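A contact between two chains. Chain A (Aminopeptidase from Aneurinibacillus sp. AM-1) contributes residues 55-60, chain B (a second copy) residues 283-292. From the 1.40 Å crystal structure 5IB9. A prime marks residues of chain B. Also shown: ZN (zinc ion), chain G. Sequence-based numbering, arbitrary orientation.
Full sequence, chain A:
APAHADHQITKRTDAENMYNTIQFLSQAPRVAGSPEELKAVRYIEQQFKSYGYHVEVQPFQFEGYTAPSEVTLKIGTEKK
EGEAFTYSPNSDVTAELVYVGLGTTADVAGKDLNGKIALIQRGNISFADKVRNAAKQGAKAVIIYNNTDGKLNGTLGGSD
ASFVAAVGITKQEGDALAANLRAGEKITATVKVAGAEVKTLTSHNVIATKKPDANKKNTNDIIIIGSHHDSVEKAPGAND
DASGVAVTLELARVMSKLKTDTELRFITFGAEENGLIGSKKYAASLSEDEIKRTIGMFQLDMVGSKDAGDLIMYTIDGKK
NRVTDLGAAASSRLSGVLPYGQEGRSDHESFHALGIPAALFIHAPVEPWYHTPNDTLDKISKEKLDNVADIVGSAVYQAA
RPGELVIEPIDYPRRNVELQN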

# COMPACT_ATOMS: atom_id res chain seq x y z
N VAL A 55 -1.18 -4.43 -23.23
CA VAL A 55 -1.64 -3.48 -22.16
C VAL A 55 -1.83 -4.29 -20.89
O VAL A 55 -2.27 -5.45 -20.95
N GLU A 56 -1.44 -3.74 -19.76
CA GLU A 56 -1.80 -4.34 -18.48
C GLU A 56 -2.70 -3.37 -17.71
O GLU A 56 -2.59 -2.15 -17.84
N VAL A 57 -3.58 -3.94 -16.89
CA VAL A 57 -4.54 -3.11 -16.08
C VAL A 57 -4.21 -3.49 -14.65
O VAL A 57 -4.43 -4.62 -14.21
N GLN A 58 -3.70 -2.55 -13.88
CA GLN A 58 -3.36 -2.82 -12.46
C GLN A 58 -4.51 -2.38 -11.55
O GLN A 58 -4.79 -1.20 -11.50
N PRO A 59 -5.15 -3.31 -10.81
CA PRO A 59 -6.29 -2.92 -9.92
C PRO A 59 -5.72 -2.49 -8.63
O PRO A 59 -4.61 -2.95 -8.22
N PHE A 60 -6.49 -1.69 -7.86
CA PHE A 60 -6.08 -1.42 -6.49
C PHE A 60 -7.32 -1.00 -5.71
O PHE A 60 -8.22 -0.44 -6.25
N ALA B 283 1.57 -9.02 -4.18
CA ALA B 283 0.19 -9.19 -4.70
C ALA B 283 -0.32 -7.88 -5.24
O ALA B 283 -0.95 -7.93 -6.31
N ALA B 284 -0.02 -6.77 -4.58
CA ALA B 284 -0.54 -5.46 -5.13
C ALA B 284 0.15 -5.07 -6.40
O ALA B 284 -0.38 -4.12 -7.10
N SER B 285 1.25 -5.68 -6.78
CA SER B 285 1.89 -5.34 -8.08
C SER B 285 1.29 -6.06 -9.29
O SER B 285 1.71 -5.75 -10.44
N LEU B 286 0.49 -7.08 -9.08
CA LEU B 286 -0.05 -7.89 -10.17
C LEU B 286 -1.13 -7.18 -10.99
O LEU B 286 -1.97 -6.48 -10.40
N SER B 287 -1.10 -7.41 -12.30
CA SER B 287 -2.23 -6.91 -13.09
C SER B 287 -3.38 -7.84 -13.02
O SER B 287 -3.27 -9.00 -12.55
N GLU B 288 -4.56 -7.38 -13.51
CA GLU B 288 -5.73 -8.23 -13.52
C GLU B 288 -5.49 -9.49 -14.39
O GLU B 288 -5.97 -10.57 -14.03
N ASP B 289 -4.79 -9.34 -15.54
CA ASP B 289 -4.47 -10.49 -16.38
C ASP B 289 -3.57 -11.46 -15.59
O ASP B 289 -3.83 -12.67 -15.62
N GLU B 290 -2.50 -10.99 -14.95
CA GLU B 290 -1.65 -11.90 -14.11
C GLU B 290 -2.45 -12.59 -13.08
O GLU B 290 -2.25 -13.82 -12.92
N ILE B 291 -3.37 -11.91 -12.38
CA ILE B 291 -4.13 -12.58 -11.37
C ILE B 291 -4.99 -13.70 -11.99
O ILE B 291 -5.04 -14.87 -11.45
N LYS B 292 -5.70 -13.40 -13.09
CA LYS B 292 -6.57 -14.43 -13.73
C LYS B 292 -5.75 -15.63 -14.23
O LYS B 292 -6.32 -16.77 -14.25

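The strand 55-60 runs nearly at right angles to the helix that begins at Glu288′, and it meets mainly the start of that helix and the turn before it. Gln58 CA and Ser287′ CA lie 4.3 Å apart, close enough for the main chain to take part directly: Glu288′ N, free in the first turn of the helix, donates to Val57 O at 2.9 Å.

As N-cap, Ser287′ adopts chi1 p, which lets OG accept from Glu290′ N at 3.0 Å, while Glu290′ returns the favor through OE1, taking Ser287′ N at 2.8 Å. The hydroxyl still has its proton to give, and it goes across the interface: Ser287′ OG donates to Glu56 OE2 at 2.6 Å. Glu56 points its CA-to-CB bond sideways, and the m, m bend of chi1 and chi2 brings its carboxylate round to the cap.

Asp289′, chi1 t, points toward the strand, its CB 3.8 Å from Glu56 OE2. That position leaves Glu56 OE2 4.5 Å from Asp289′ OD2, two like charges. Water 2 donates to both carboxylates, Glu56 OE1 and Asp289′ OD2; water 1 instead donates to Glu56 OE2 while accepting from Val57 N and Asp289′ N, so it ties strand and helix backbones together.

Gln58 starts the wrong way, its CB directed away, but an extended t, t chain carries the amide back to the turn before the helix. There Gln58 NE2 donates to Ala284′ O at 3.1 Å. The same carbonyl accepts from water 3, which also donates to Pro59 O.

Pro59 points toward the partner and has the largest covered area on its strand. Its ring, with C-gamma endo pucker, packs CD at 3.4 Å from Leu286′ O and CG at 4.2 Å from Ile291′ CD1. Ile291′, with chi1 m and chi2 t, extends CD1 to this ring, a small apolar patch beside the polar cap.

Glu288′, m then t, lays its carboxylate beside Val57 and Pro59: its OE2 lies 3.4 Å from Pro59 CB and its OE1 4.2 Å from Val57 CG1, with Val57 in the t rotamer. The carboxylate is not left bare, since Glu288′ OE2 binds the zinc ion ZN at 1.9 Å. Water positions add to the ligation, some too close together to be filled at once; water 4 donates to Glu288′ OE1 at 3.1 Å.

The rule to read here is economy: one serine hydroxyl caps its own helix and anchors a carboxylate from the other chain, and proline supplies the apolar fit alongside.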

# COMPACT_ATOMS: atom_id res chain seq x y z
CB VAL A 55 -2.97 -2.87 -22.64
CG1 VAL A 55 -3.54 -1.97 -21.54
CG2 VAL A 55 -2.71 -2.02 -23.85
CB GLU A 56 -0.53 -4.46 -17.64
CG GLU A 56 0.38 -5.55 -18.39
CD GLU A 56 -0.14 -7.06 -18.31
OE1 GLU A 56 0.44 -7.91 -19.05
OE2 GLU A 56 -1.15 -7.44 -17.62
CB VAL A 57 -5.93 -3.37 -16.48
CG1 VAL A 57 -6.88 -2.56 -15.56
CG2 VAL A 57 -6.21 -2.84 -17.91
CB GLN A 58 -2.05 -2.10 -12.10
CG GLN A 58 -1.64 -2.35 -10.58
CD GLN A 58 -0.60 -1.42 -10.12
OE1 GLN A 58 -0.32 -0.34 -10.71
NE2 GLN A 58 0.07 -1.77 -9.07
CB PRO A 59 -7.09 -4.24 -9.76
CG PRO A 59 -5.96 -5.34 -9.79
CD PRO A 59 -4.87 -4.78 -10.76
CB PHE A 60 -4.95 -0.35 -6.33
CG PHE A 60 -5.27 0.96 -6.94
CD1 PHE A 60 -5.98 2.00 -6.26
CD2 PHE A 60 -5.00 1.17 -8.29
CE1 PHE A 60 -6.30 3.19 -6.96
CE2 PHE A 60 -5.33 2.35 -8.92
CZ PHE A 60 -5.94 3.40 -8.30
CB ALA B 283 -0.67 -9.69 -3.51
CB ALA B 284 -0.34 -4.38 -4.11
CB SER B 285 3.41 -5.65 -8.02
OG SER B 285 3.64 -7.06 -8.16
CB LEU B 286 -0.63 -9.20 -9.61
CG LEU B 286 0.43 -10.05 -8.84
CD1 LEU B 286 -0.25 -11.28 -8.25
CD2 LEU B 286 1.60 -10.42 -9.87
CB SER B 287 -1.78 -6.81 -14.51
OG SER B 287 -1.57 -8.12 -15.11
CB GLU B 288 -6.99 -7.44 -13.99
CG GLU B 288 -7.42 -6.49 -12.89
CD GLU B 288 -8.78 -5.74 -13.12
OE1 GLU B 288 -9.28 -5.76 -14.24
OE2 GLU B 288 -9.37 -5.34 -12.09
CB ASP B 289 -3.88 -10.06 -17.71
CG ASP B 289 -3.66 -11.22 -18.66
OD1 ASP B 289 -4.67 -11.83 -18.94
OD2 ASP B 289 -2.47 -11.47 -19.06
CB GLU B 290 -0.53 -11.09 -13.48
CG GLU B 290 0.52 -10.62 -14.55
CD GLU B 290 1.53 -9.75 -13.87
OE1 GLU B 290 1.23 -8.71 -13.24
OE2 GLU B 290 2.73 -10.06 -13.87
CB ILE B 291 -5.03 -11.57 -10.67
CG1 ILE B 291 -4.13 -10.62 -9.84
CG2 ILE B 291 -6.07 -12.26 -9.68
CD1 ILE B 291 -4.84 -9.36 -9.34
CB LYS B 292 -7.33 -13.79 -14.92
CG LYS B 292 -8.35 -12.79 -14.42
CD LYS B 292 -9.21 -12.16 -15.54
CE LYS B 292 -10.15 -11.10 -14.92
NZ LYS B 292 -9.89 -9.83 -15.66
ZN ZN G . -10.97 -4.33 -12.10
O HOH W 1 -4.08 -6.83 -16.97
O HOH W 2 -1.47 -9.41 -20.45
O HOH W 3 -2.71 -2.81 -6.37
O HOH W 4 -12.18 -4.82 -13.55
O HOH W 5 -11.84 -5.06 -10.49
O HOH W 6 -12.67 -4.16 -10.26
O HOH W 7 -13.05 -4.18 -12.08